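Local coordinates for protein ribulose-bisphosphate carboxylase (Alicyclobacillus acidocaldarius subsp. acidocaldarius, PDB 4NAS) that belongs to the large-chain family of ribulose-bisphosphate carboxylases and pairs an N-terminal domain with a TIM-barrel catalytic domain that carries a calcium ion, at residues Leu155-Leu160 with Ala185-Glu190; Glu162-Gln167 with Ala198-Ile203; Asp191-Tyr196 with Leu234-Leu239; Ala214-Gly219 with Leu240-Ala245; Arg227-Ala232 with Ala255-Val260. All blocks are in the same frame, centred on the assembly; numbering follows the deposited sequence.

Interaction 1 (Leu155-Leu160 with Ala185-Glu190)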
# COMPACT_ATOMS: atom_id res chain seq x y z
N LEU B 155 -11.27 -24.27 -12.90
CA LEU B 155 -11.72 -24.63 -14.24
C LEU B 155 -10.55 -24.95 -15.20
O LEU B 155 -9.48 -24.35 -15.13
CB LEU B 155 -12.58 -23.49 -14.82
CG LEU B 155 -13.86 -23.18 -14.03
CD1 LEU B 155 -14.66 -22.05 -14.68
CD2 LEU B 155 -14.70 -24.45 -13.92
N THR B 156 -10.78 -25.90 -16.09
CA THR B 156 -9.83 -26.23 -17.15
C THR B 156 -9.78 -25.14 -18.21
O THR B 156 -10.71 -24.34 -18.35
CB THR B 156 -10.23 -27.54 -17.88
OG1 THR B 156 -11.40 -27.31 -18.67
CG2 THR B 156 -10.51 -28.65 -16.89
N LEU B 157 -8.70 -25.12 -18.98
CA LEU B 157 -8.56 -24.21 -20.10
C LEU B 157 -9.74 -24.32 -21.09
O LEU B 157 -10.24 -23.31 -21.59
CB LEU B 157 -7.24 -24.48 -20.81
CG LEU B 157 -6.87 -23.56 -21.98
CD1 LEU B 157 -7.09 -22.11 -21.61
CD2 LEU B 157 -5.42 -23.80 -22.36
N ASP B 158 -10.18 -25.55 -21.34
CA ASP B 158 -11.34 -25.79 -22.20
C ASP B 158 -12.62 -25.18 -21.65
O ASP B 158 -13.39 -24.56 -22.38
CB ASP B 158 -11.54 -27.29 -22.44
CG ASP B 158 -10.74 -27.81 -23.62
OD1 ASP B 158 -9.56 -27.44 -23.77
OD2 ASP B 158 -11.32 -28.59 -24.41
N GLU B 159 -12.86 -25.39 -20.35
CA GLU B 159 -14.03 -24.81 -19.71
C GLU B 159 -13.95 -23.29 -19.72
O GLU B 159 -14.95 -22.61 -19.96
CB GLU B 159 -14.15 -25.32 -18.27
CG GLU B 159 -14.47 -26.78 -18.21
CD GLU B 159 -14.32 -27.38 -16.83
OE1 GLU B 159 -14.74 -28.55 -16.65
OE2 GLU B 159 -13.79 -26.71 -15.94
N LEU B 160 -12.76 -22.78 -19.46
CA LEU B 160 -12.53 -21.34 -19.47
C LEU B 160 -12.85 -20.76 -20.85
O LEU B 160 -13.51 -19.73 -20.98
CB LEU B 160 -11.08 -21.05 -19.09
CG LEU B 160 -10.76 -21.20 -17.59
CD1 LEU B 160 -9.26 -21.06 -17.35
CD2 LEU B 160 -11.56 -20.16 -16.80
N ALA B 185 -2.54 -23.42 -12.16
CA ALA B 185 -2.53 -24.89 -12.18
C ALA B 185 -3.28 -25.51 -13.36
O ALA B 185 -2.96 -26.60 -13.79
CB ALA B 185 -3.07 -25.45 -10.87
N TYR B 186 -4.28 -24.81 -13.88
CA TYR B 186 -5.09 -25.38 -14.94
C TYR B 186 -4.88 -24.62 -16.25
O TYR B 186 -4.97 -25.19 -17.34
CB TYR B 186 -6.56 -25.39 -14.53
CG TYR B 186 -6.74 -25.99 -13.15
CD1 TYR B 186 -6.75 -27.37 -12.96
CD2 TYR B 186 -6.87 -25.18 -12.03
CE1 TYR B 186 -6.90 -27.92 -11.70
CE2 TYR B 186 -7.02 -25.72 -10.77
CZ TYR B 186 -7.03 -27.08 -10.60
OH TYR B 186 -7.18 -27.61 -9.33
N ALA B 187 -4.60 -23.33 -16.14
CA ALA B 187 -4.36 -22.52 -17.33
C ALA B 187 -3.51 -21.31 -16.97
O ALA B 187 -3.95 -20.45 -16.22
CB ALA B 187 -5.67 -22.07 -17.95
N THR B 188 -2.30 -21.27 -17.50
CA THR B 188 -1.40 -20.14 -17.31
C THR B 188 -1.93 -18.92 -18.05
O THR B 188 -2.66 -19.04 -19.04
CB THR B 188 -0.02 -20.46 -17.86
OG1 THR B 188 -0.08 -20.60 -19.28
CG2 THR B 188 0.50 -21.73 -17.24
N PRO B 189 -1.58 -17.72 -17.55
CA PRO B 189 -1.97 -16.49 -18.24
C PRO B 189 -1.57 -16.48 -19.73
O PRO B 189 -2.34 -16.01 -20.58
CB PRO B 189 -1.22 -15.42 -17.44
CG PRO B 189 -1.32 -15.95 -16.03
CD PRO B 189 -1.08 -17.46 -16.19
N GLU B 190 -0.39 -17.00 -20.05
CA GLU B 190 0.05 -16.98 -21.44
C GLU B 190 -0.81 -17.93 -22.30
O GLU B 190 -1.13 -17.61 -23.45
CB GLU B 190 1.56 -17.25 -21.60
CG GLU B 190 2.29 -17.87 -20.43
CD GLU B 190 2.48 -16.92 -19.22
OE1 GLU B 190 3.18 -15.88 -19.32
OE2 GLU B 190 1.94 -17.24 -18.16
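L157 and L160 meet A187 where two helices of the TIM-barrel domain begin: helix 157-168 just after T156, and helix 189-207 just after T188. The nonpolar part centres on the methyl of A187, which points at the other segment and is touched by one branch of each of two leucines. L157 CD1 lies 3.9 Å from A187 CB, and L160 CD1 approaches the same carbon to 3.8 Å. Beyond A187 the two leucines continue onto helix 189-207, L157 touching A195 and L160 packing on R192 and Y196.

A second patch is carbon against carbonyl: Y186 CB rests 3.2 Å from L155 O, with the ring oblique to that oxygen. No hydrogen bond joins the two segments here. The phenol instead reaches the dimer interface, where Y186 OH bonds to H56 of the second subunit, whose ring also meets the tyrosine ring at a steep angle.

Polar bonds within 155-160 fix the start of its helix. T156 and E159 form a capping box, each side chain pairing with the other's backbone N. The carboxylate has a second partner, since E159 OE2 also makes a salt bridge to R49 of the second subunit. On the other segment T188 OG1 caps D191 N. Of the two bonds in the box, E159 N to T156 OG1 is nearly straight at 2.9 Å, whereas T156 N meets E159 OE2 at 3.1 Å from above the carboxylate plane.

Interaction 2 (Glu162-Gln167 with Ala198-Ile203)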
# COMPACT_ATOMS: atom_id res chain seq x y z
N GLU B 162 -14.80 -21.83 -23.24
CA GLU B 162 -16.23 -21.81 -23.50
C GLU B 162 -16.89 -20.64 -22.80
O GLU B 162 -17.79 -20.00 -23.36
CB GLU B 162 -16.87 -23.12 -23.05
CG GLU B 162 -18.38 -23.08 -23.04
N ALA B 163 -16.44 -20.37 -21.57
CA ALA B 163 -16.98 -19.29 -20.77
C ALA B 163 -16.60 -17.97 -21.43
O ALA B 163 -17.36 -17.00 -21.40
CB ALA B 163 -16.43 -19.36 -19.35
N PHE B 164 -15.42 -17.93 -22.04
CA PHE B 164 -14.99 -16.73 -22.74
C PHE B 164 -15.87 -16.54 -23.96
O PHE B 164 -16.30 -15.42 -24.25
CB PHE B 164 -13.51 -16.80 -23.14
CG PHE B 164 -13.07 -15.66 -24.01
CD1 PHE B 164 -12.72 -14.45 -23.45
CD2 PHE B 164 -13.04 -15.80 -25.39
CE1 PHE B 164 -12.33 -13.38 -24.25
CE2 PHE B 164 -12.65 -14.74 -26.20
CZ PHE B 164 -12.30 -13.53 -25.62
N GLY B 165 -16.15 -17.64 -24.65
CA GLY B 165 -16.93 -17.61 -25.87
C GLY B 165 -18.35 -17.11 -25.65
O GLY B 165 -18.84 -16.29 -26.43
N GLU B 166 -19.00 -17.61 -24.60
CA GLU B 166 -20.32 -17.15 -24.21
C GLU B 166 -20.38 -15.64 -24.05
O GLU B 166 -21.28 -15.00 -24.58
CB GLU B 166 -20.78 -17.83 -22.92
CG GLU B 166 -21.12 -19.31 -23.08
CD GLU B 166 -22.24 -19.56 -24.09
OE1 GLU B 166 -21.93 -19.79 -25.29
OE2 GLU B 166 -23.42 -19.55 -23.69
N GLN B 167 -19.42 -15.07 -23.33
CA GLN B 167 -19.35 -13.61 -23.21
C GLN B 167 -19.15 -12.90 -24.55
O GLN B 167 -19.86 -11.95 -24.87
CB GLN B 167 -18.28 -13.18 -22.19
CG GLN B 167 -18.68 -13.45 -20.75
CD GLN B 167 -17.50 -13.50 -19.83
OE1 GLN B 167 -17.28 -12.59 -19.00
NE2 GLN B 167 -16.70 -14.56 -19.95
N ALA B 198 -7.89 -17.12 -30.26
CA ALA B 198 -8.46 -17.94 -31.33
C ALA B 198 -9.99 -17.99 -31.27
O ALA B 198 -10.65 -17.84 -32.29
CB ALA B 198 -7.87 -19.35 -31.31
N LYS B 199 -10.53 -18.17 -30.07
CA LYS B 199 -11.98 -18.26 -29.90
C LYS B 199 -12.61 -16.95 -30.35
O LYS B 199 -13.60 -16.95 -31.08
CB LYS B 199 -12.32 -18.54 -28.43
CG LYS B 199 -13.78 -18.85 -28.16
CD LYS B 199 -14.24 -20.17 -28.82
CE LYS B 199 -15.57 -20.64 -28.23
NZ LYS B 199 -16.42 -21.39 -29.22
N ALA B 200 -11.99 -15.84 -29.94
CA ALA B 200 -12.43 -14.51 -30.36
C ALA B 200 -12.49 -14.38 -31.88
O ALA B 200 -13.42 -13.77 -32.42
CB ALA B 200 -11.54 -13.41 -29.75
N ASP B 201 -11.51 -14.95 -32.56
CA ASP B 201 -11.43 -14.89 -34.01
C ASP B 201 -12.60 -15.63 -34.66
O ASP B 201 -13.22 -15.13 -35.60
CB ASP B 201 -10.10 -15.47 -34.50
CG ASP B 201 -8.95 -14.49 -34.34
OD1 ASP B 201 -9.21 -13.27 -34.34
OD2 ASP B 201 -7.79 -14.94 -34.23
N GLU B 202 -12.87 -16.82 -34.16
CA GLU B 202 -14.02 -17.60 -34.59
C GLU B 202 -15.30 -16.79 -34.42
O GLU B 202 -16.09 -16.65 -35.36
CB GLU B 202 -14.09 -18.90 -33.80
CG GLU B 202 -15.33 -19.74 -34.03
CD GLU B 202 -15.43 -20.90 -33.05
OE1 GLU B 202 -14.42 -21.60 -32.86
OE2 GLU B 202 -16.51 -21.09 -32.46
N ILE B 203 -15.50 -16.24 -33.23
CA ILE B 203 -16.76 -15.57 -32.90
C ILE B 203 -16.99 -14.27 -33.69
O ILE B 203 -18.14 -13.93 -34.04
CB ILE B 203 -16.87 -15.35 -31.37
CG1 ILE B 203 -17.13 -16.69 -30.69
CG2 ILE B 203 -17.98 -14.39 -31.02
CD1 ILE B 203 -17.03 -16.62 -29.19
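F164 sends the edge of its ring against helix 198-203, where CE2 meets A200 CB at 4.0 Å, with the methyl lying in the ring plane. The backbone N of A200 and CB of K199 also lie along this edge. The side chains of F164 and K199 slide past each other in opposite directions. Y196, one turn earlier on the same helix as A200, stacks on the phenyl ring.

G165 provides the closest backbone approach, its CA 6.4 Å from that of K199. With no side chain on G165, K199 CG and CE lie directly against its CA, CE at 4.1 Å, before NZ turns back to a weak salt bridge with E202 OE2 on its own helix. I203 reaches the glycine too: its CD1 lies 3.3 Å from G165 O and tight against G165 CA at 3.5 Å.

No hydrogen bond links the segments; the contact is made by packing alone. The axes of the two short helical segments approach to 9.7 Å and run the same way at a crossing angle of -35°, as successive outer helices of a TIM barrel do.

Interaction 3 (Asp191-Tyr196 with Leu234-Leu239)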
# COMPACT_ATOMS: atom_id res chain seq x y z
N ASP B 191 -1.19 -19.07 -21.73
CA ASP B 191 -2.05 -20.02 -22.45
C ASP B 191 -3.48 -19.48 -22.62
O ASP B 191 -4.15 -19.77 -23.62
CB ASP B 191 -2.08 -21.38 -21.75
CG ASP B 191 -0.81 -22.19 -21.98
OD1 ASP B 191 -0.02 -21.84 -22.88
OD2 ASP B 191 -0.61 -23.19 -21.25
N ARG B 192 -3.94 -18.71 -21.63
CA ARG B 192 -5.25 -18.06 -21.74
C ARG B 192 -5.26 -17.01 -22.83
O ARG B 192 -6.22 -16.92 -23.60
CB ARG B 192 -5.69 -17.45 -20.40
CG ARG B 192 -5.80 -18.48 -19.29
CD ARG B 192 -6.68 -18.01 -18.15
NE ARG B 192 -6.23 -16.75 -17.58
CZ ARG B 192 -5.34 -16.63 -16.59
NH1 ARG B 192 -4.77 -17.72 -16.08
NH2 ARG B 192 -5.03 -15.43 -16.12
N VAL B 193 -4.21 -16.21 -22.92
CA VAL B 193 -4.18 -15.17 -23.94
C VAL B 193 -4.23 -15.82 -25.33
O VAL B 193 -5.04 -15.43 -26.18
CB VAL B 193 -2.94 -14.24 -23.82
CG1 VAL B 193 -2.81 -13.34 -25.04
CG2 VAL B 193 -3.01 -13.41 -22.50
N ARG B 194 -3.39 -16.82 -25.55
CA ARG B 194 -3.34 -17.52 -26.84
C ARG B 194 -4.70 -18.09 -27.22
O ARG B 194 -5.17 -17.89 -28.33
CB ARG B 194 -2.33 -18.67 -26.81
CG ARG B 194 -0.87 -18.24 -26.84
CD ARG B 194 0.02 -19.40 -27.32
NE ARG B 194 1.43 -19.15 -27.03
CZ ARG B 194 2.00 -19.40 -25.85
NH1 ARG B 194 1.29 -19.92 -24.85
NH2 ARG B 194 3.29 -19.15 -25.67
N ALA B 195 -5.32 -18.79 -26.27
CA ALA B 195 -6.55 -19.54 -26.52
C ALA B 195 -7.77 -18.65 -26.75
O ALA B 195 -8.56 -18.90 -27.67
CB ALA B 195 -6.82 -20.51 -25.38
N TYR B 196 -7.93 -17.62 -25.91
CA TYR B 196 -9.06 -16.71 -26.04
C TYR B 196 -8.94 -15.91 -27.33
O TYR B 196 -9.95 -15.48 -27.90
CB TYR B 196 -9.18 -15.76 -24.84
CG TYR B 196 -9.37 -16.41 -23.47
CD1 TYR B 196 -9.36 -17.80 -23.31
CD2 TYR B 196 -9.57 -15.63 -22.34
CE1 TYR B 196 -9.53 -18.37 -22.07
CE2 TYR B 196 -9.74 -16.19 -21.10
CZ TYR B 196 -9.71 -17.55 -20.96
OH TYR B 196 -9.88 -18.08 -19.71
N LEU B 234 1.79 -11.67 -27.03
CA LEU B 234 0.88 -12.79 -27.29
C LEU B 234 -0.51 -12.33 -27.69
O LEU B 234 -1.36 -13.16 -28.06
CB LEU B 234 0.81 -13.71 -26.07
CG LEU B 234 1.93 -14.75 -26.01
CD1 LEU B 234 1.97 -15.40 -24.64
CD2 LEU B 234 1.74 -15.79 -27.12
N GLY B 235 -0.78 -11.03 -27.59
CA GLY B 235 -2.03 -10.51 -28.10
C GLY B 235 -3.09 -10.16 -27.07
O GLY B 235 -4.26 -10.01 -27.41
N ALA B 236 -2.69 -10.03 -25.81
CA ALA B 236 -3.59 -9.55 -24.76
C ALA B 236 -4.20 -8.20 -25.16
O ALA B 236 -3.51 -7.34 -25.69
CB ALA B 236 -2.82 -9.42 -23.42
N GLY B 237 -5.49 -8.00 -24.88
CA GLY B 237 -6.10 -6.71 -25.13
C GLY B 237 -5.73 -5.67 -24.06
O GLY B 237 -5.59 -4.48 -24.34
N ALA B 238 -5.60 -6.13 -22.82
CA ALA B 238 -5.21 -5.26 -21.71
C ALA B 238 -4.59 -6.11 -20.61
O ALA B 238 -4.80 -7.33 -20.55
CB ALA B 238 -6.42 -4.48 -21.17
N LEU B 239 -3.82 -5.47 -19.75
CA LEU B 239 -3.36 -6.08 -18.51
C LEU B 239 -4.24 -5.60 -17.33
O LEU B 239 -4.38 -4.39 -17.10
CB LEU B 239 -1.90 -5.71 -18.24
CG LEU B 239 -0.89 -5.97 -19.37
CD1 LEU B 239 0.51 -5.54 -18.93
CD2 LEU B 239 -0.88 -7.42 -19.81
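V193 and R194 of helix 189-207 share the contact with the turn L234-A236, one packing on its backbone and the other on a leucine. Against the backbone of the turn, V193 CG1, anti to its own backbone N (chi1 170°), nestles 3.4 Å from both L234 O and A236 N. The purely nonpolar contacts are those of the same valine with side-chain carbons: CG1 is 3.8 Å from L234 CB, and CG2 lies more loosely, 4.1 Å from A236 CB.

Charged and aliphatic groups meet at R194. Its chain, extended from CG to NE, crosses L234 obliquely, and L234 CD2 touches it at CG and at NE, the latter 3.4 Å away. L234 CD1 lies over one face of the guanidinium, toward its rim. Within its own helix R194 NH1 makes a 3.0 Å salt bridge to D191 OD1, which probably helps to hold the group over the leucine. No hydrogen bond crosses between the segments.

The turn itself is a Schellman motif closing helix 221-233, and G235 has the positive phi (104°) of the motif. From there the chain enters strand 238-242, whose neighbour is strand 214-216. V193 thus lies among the turn, L231 of helix 221-233 and V215 of strand 214-216.

Interaction 4 (Ala214-Gly219 with Leu240-Ala245)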
# COMPACT_ATOMS: atom_id res chain seq x y z
N ALA B 214 -8.65 -8.89 -21.19
CA ALA B 214 -7.85 -8.32 -20.11
C ALA B 214 -7.45 -9.39 -19.10
O ALA B 214 -8.29 -9.94 -18.34
CB ALA B 214 -8.62 -7.21 -19.42
N VAL B 215 -6.17 -9.69 -19.09
CA VAL B 215 -5.64 -10.83 -18.37
C VAL B 215 -4.98 -10.33 -17.09
O VAL B 215 -4.30 -9.31 -17.07
CB VAL B 215 -4.65 -11.62 -19.27
CG1 VAL B 215 -3.51 -10.73 -19.78
CG2 VAL B 215 -4.14 -12.86 -18.56
N ASN B 216 -5.22 -11.04 -16.00
CA ASN B 216 -4.63 -10.67 -14.72
C ASN B 216 -3.09 -10.75 -14.77
O ASN B 216 -2.53 -11.80 -15.10
CB ASN B 216 -5.21 -11.57 -13.62
CG ASN B 216 -5.19 -10.91 -12.24
OD1 ASN B 216 -4.91 -9.71 -12.11
ND2 ASN B 216 -5.48 -11.69 -11.21
N LEU B 217 -2.41 -9.65 -14.43
CA LEU B 217 -0.93 -9.61 -14.40
C LEU B 217 -0.44 -10.03 -13.03
O LEU B 217 -0.74 -9.37 -12.04
CB LEU B 217 -0.42 -8.21 -14.71
CG LEU B 217 1.10 -8.05 -14.77
CD1 LEU B 217 1.77 -9.03 -15.76
CD2 LEU B 217 1.40 -6.62 -15.16
N THR B 218 0.25 -11.16 -12.95
CA THR B 218 0.52 -11.77 -11.66
C THR B 218 1.91 -12.40 -11.59
O THR B 218 2.58 -12.57 -12.61
CB THR B 218 -0.48 -12.91 -11.36
OG1 THR B 218 -0.28 -13.97 -12.29
CG2 THR B 218 -1.89 -12.42 -11.47
N GLY B 219 2.31 -12.77 -10.37
CA GLY B 219 3.62 -13.32 -10.12
C GLY B 219 4.52 -12.32 -9.39
O GLY B 219 4.11 -11.22 -9.06
N LEU B 240 -4.83 -6.55 -16.62
CA LEU B 240 -5.55 -6.31 -15.37
C LEU B 240 -4.51 -6.22 -14.25
O LEU B 240 -3.76 -7.16 -14.02
CB LEU B 240 -6.53 -7.46 -15.11
CG LEU B 240 -7.32 -7.40 -13.80
CD1 LEU B 240 -8.05 -6.06 -13.71
CD2 LEU B 240 -8.31 -8.58 -13.63
N VAL B 241 -4.43 -5.07 -13.59
CA VAL B 241 -3.43 -4.92 -12.55
C VAL B 241 -4.09 -4.50 -11.25
O VAL B 241 -4.83 -3.50 -11.21
CB VAL B 241 -2.33 -3.90 -12.95
CG1 VAL B 241 -1.25 -3.82 -11.87
CG2 VAL B 241 -1.69 -4.28 -14.26
N ASN B 242 -3.85 -5.28 -10.21
CA ASN B 242 -4.16 -4.89 -8.84
C ASN B 242 -3.15 -3.86 -8.32
O ASN B 242 -2.21 -4.17 -7.58
CB ASN B 242 -4.17 -6.11 -7.94
CG ASN B 242 -5.32 -7.05 -8.30
OD1 ASN B 242 -6.49 -6.65 -8.27
ND2 ASN B 242 -4.98 -8.28 -8.65
N VAL B 243 -3.36 -2.63 -8.72
CA VAL B 243 -2.34 -1.59 -8.54
C VAL B 243 -1.92 -1.38 -7.09
O VAL B 243 -0.71 -1.31 -6.76
CB VAL B 243 -2.83 -0.27 -9.13
CG1 VAL B 243 -1.74 0.79 -9.00
CG2 VAL B 243 -3.21 -0.50 -10.59
N VAL B 244 -2.90 -1.24 -6.21
CA VAL B 244 -2.60 -0.97 -4.81
C VAL B 244 -1.89 -2.16 -4.13
O VAL B 244 -1.03 -1.97 -3.27
CB VAL B 244 -3.88 -0.54 -4.00
CG1 VAL B 244 -3.57 -0.31 -2.49
CG2 VAL B 244 -4.49 0.72 -4.62
N ALA B 245 -2.23 -3.38 -4.53
CA ALA B 245 -1.56 -4.55 -3.95
C ALA B 245 -0.07 -4.55 -4.34
O ALA B 245 0.82 -4.89 -3.53
CB ALA B 245 -2.23 -5.83 -4.40
O HOH W 1 -3.13 -8.13 -10.92
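L240 joins segment 214-219 through both of its backbone polar groups. Its N-H gives a 2.8 Å bond to V215 O, and its carbonyl O accepts from L217 N at 2.9 Å. The second bond is the straighter, at 171°. These are the bonds of a parallel bridge between N216 and L240.

One water links N216, L217 and N242. It accepts from N242 N at 3.0 Å and lies within donating distance of N216 OD1 at 2.7 Å and L217 O at 2.9 Å, although more acceptors surround it than it has protons. The two nitrogens of N216 are held from outside: its backbone N bonds to D177 OD2, and its amide ND2 to F181 O. N216 OD1 comes within 3.4 Å of L240 O, two acceptors that do not bond.

On the nonpolar side L217 and V241 lie side by side and point the same way, L217 CD2 meeting V241 CG2 at 4.0 Å. With helix 221-233 the strands make a beta-alpha-beta unit of the barrel. Beside the direct backbone bonds, then, the water gives N242 N an acceptor and probably helps to satisfy N216 OD1 and L217 O, all belonging to buried residues.

Interaction 5 (Arg227-Ala232 with Ala255-Val260)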
# COMPACT_ATOMS: atom_id res chain seq x y z
N ARG B 227 6.94 -10.45 -17.91
CA ARG B 227 5.67 -11.12 -18.16
C ARG B 227 4.68 -10.21 -18.89
O ARG B 227 3.99 -10.64 -19.80
CB ARG B 227 5.04 -11.70 -16.88
CG ARG B 227 3.81 -12.56 -17.20
CD ARG B 227 3.25 -13.35 -16.01
NE ARG B 227 2.98 -14.76 -16.36
CZ ARG B 227 2.67 -15.69 -15.47
NH1 ARG B 227 2.56 -15.36 -14.19
NH2 ARG B 227 2.43 -16.93 -15.85
N ALA B 228 4.63 -8.94 -18.48
CA ALA B 228 3.75 -7.96 -19.13
C ALA B 228 4.09 -7.86 -20.62
O ALA B 228 3.20 -7.72 -21.49
CB ALA B 228 3.92 -6.60 -18.47
N ARG B 229 5.38 -7.91 -20.92
CA ARG B 229 5.86 -7.80 -22.30
C ARG B 229 5.43 -9.02 -23.10
O ARG B 229 5.02 -8.89 -24.26
CB ARG B 229 7.38 -7.71 -22.34
CG ARG B 229 7.99 -6.44 -21.76
CD ARG B 229 9.50 -6.45 -22.04
NE ARG B 229 10.23 -5.40 -21.33
CZ ARG B 229 11.17 -5.63 -20.42
NH1 ARG B 229 11.79 -4.61 -19.83
NH2 ARG B 229 11.49 -6.88 -20.11
N ARG B 230 5.55 -10.20 -22.50
CA ARG B 230 5.20 -11.44 -23.20
C ARG B 230 3.71 -11.44 -23.49
O ARG B 230 3.30 -11.79 -24.60
CB ARG B 230 5.56 -12.68 -22.38
CG ARG B 230 7.04 -12.91 -22.17
CD ARG B 230 7.30 -14.32 -21.66
NE ARG B 230 6.45 -14.66 -20.52
CZ ARG B 230 6.86 -14.65 -19.25
NH1 ARG B 230 6.02 -14.99 -18.27
NH2 ARG B 230 8.11 -14.32 -18.95
N LEU B 231 2.93 -11.02 -22.49
CA LEU B 231 1.47 -11.06 -22.60
C LEU B 231 0.99 -10.13 -23.69
O LEU B 231 0.05 -10.46 -24.42
CB LEU B 231 0.79 -10.75 -21.24
CG LEU B 231 1.02 -11.79 -20.14
CD1 LEU B 231 0.42 -11.40 -18.80
CD2 LEU B 231 0.52 -13.17 -20.57
N ALA B 232 1.64 -8.98 -23.82
CA ALA B 232 1.36 -8.04 -24.91
C ALA B 232 1.69 -8.68 -26.26
O ALA B 232 0.86 -8.69 -27.18
CB ALA B 232 2.19 -6.77 -24.74
N ALA B 255 3.85 1.08 -17.20
CA ALA B 255 3.25 2.10 -18.03
C ALA B 255 4.33 2.87 -18.81
O ALA B 255 4.10 3.38 -19.91
CB ALA B 255 2.40 3.03 -17.15
N ARG B 256 5.54 2.91 -18.27
CA ARG B 256 6.61 3.63 -18.95
C ARG B 256 7.29 2.81 -20.04
O ARG B 256 7.80 3.36 -21.02
CB ARG B 256 7.65 4.14 -17.96
CG ARG B 256 8.53 5.25 -18.53
CD ARG B 256 9.63 5.67 -17.56
NE ARG B 256 9.16 6.01 -16.22
CZ ARG B 256 8.75 7.21 -15.85
NH1 ARG B 256 8.73 8.22 -16.71
NH2 ARG B 256 8.35 7.42 -14.60
N ASP B 257 7.29 1.49 -19.89
CA ASP B 257 8.02 0.60 -20.80
C ASP B 257 7.34 0.47 -22.19
O ASP B 257 6.23 -0.05 -22.29
CB ASP B 257 8.12 -0.77 -20.12
CG ASP B 257 9.11 -1.70 -20.78
OD1 ASP B 257 9.48 -1.48 -21.96
OD2 ASP B 257 9.51 -2.68 -20.11
N PRO B 258 8.02 0.92 -23.26
CA PRO B 258 7.48 0.86 -24.62
C PRO B 258 7.12 -0.56 -25.04
O PRO B 258 6.13 -0.76 -25.76
CB PRO B 258 8.65 1.38 -25.47
CG PRO B 258 9.41 2.27 -24.54
CD PRO B 258 9.34 1.57 -23.22
N ASP B 259 7.90 -1.53 -24.58
CA ASP B 259 7.65 -2.94 -24.91
C ASP B 259 6.41 -3.52 -24.22
O ASP B 259 5.90 -4.56 -24.66
CB ASP B 259 8.88 -3.81 -24.62
CG ASP B 259 10.03 -3.53 -25.58
OD1 ASP B 259 9.77 -3.04 -26.71
OD2 ASP B 259 11.19 -3.80 -25.21
N VAL B 260 5.94 -2.89 -23.16
CA VAL B 260 4.64 -3.25 -22.57
C VAL B 260 3.58 -2.51 -23.38
O VAL B 260 3.03 -1.48 -22.98
CB VAL B 260 4.54 -2.95 -21.06
CG1 VAL B 260 3.21 -3.42 -20.51
CG2 VAL B 260 5.66 -3.66 -20.32
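A salt bridge and an Asx turn mark this contact of helix 221-233 with the chain leaving helix 248-256, two neighbouring outer helices of the TIM barrel. R229 reaches across from the first helix with its chain extended from CG to NE. Both NE and NH1 turn to the one oxygen D257 OD2, at 3.1 and 3.0 Å, through two weak, bent hydrogen bonds. That oxygen lies at the edge of the guanidinium, near its plane, whereas the carboxylate as a whole is turned 74° against it. The remaining nitrogen, R229 NH2, makes a salt bridge to E226 on its own helix.

D259 packs against the same arginine. Its CB is 3.7 Å from R229 CD, and its carboxylate adds a nearby opposite charge without an N-H pointing to it. Deeper in, V260 sets its two methyls against A228 CB, CG1 at 3.8 Å, and CG2 also touches R229 CG. V260 and A228 both continue onto L239 of strand 238-242.

A type I turn from D257 to V260 carries these groups. With OD2 of D257 given to R229, its other oxygen closes the Asx turn: D259 N bonds to D257 OD1 at 3.1 Å, from above the carboxylate plane.

In the fold
Interactions 1 and 2 hold the same two helices, 157-168 and 189-207, the first at their starts beside the second subunit, the second further along. Interaction 3 takes helix 189-207 on to the turn before strand 238-242, and interaction 5 binds the next helix, 221-233, to the chain after helix 248-256. Interactions 2 and 4 are buried; 1, 3 and 5 are only partly so, 3 and 5 each having an exposed residue at the surface. Interaction 4, in the sheet, is the one where backbone hydrogen bonds join the segments; in interaction 5 a salt bridge does so, while interactions 1 to 3 rely on packing. E190 ties interaction 1 to interaction 5 through R230, and L231 touches V193 and L217.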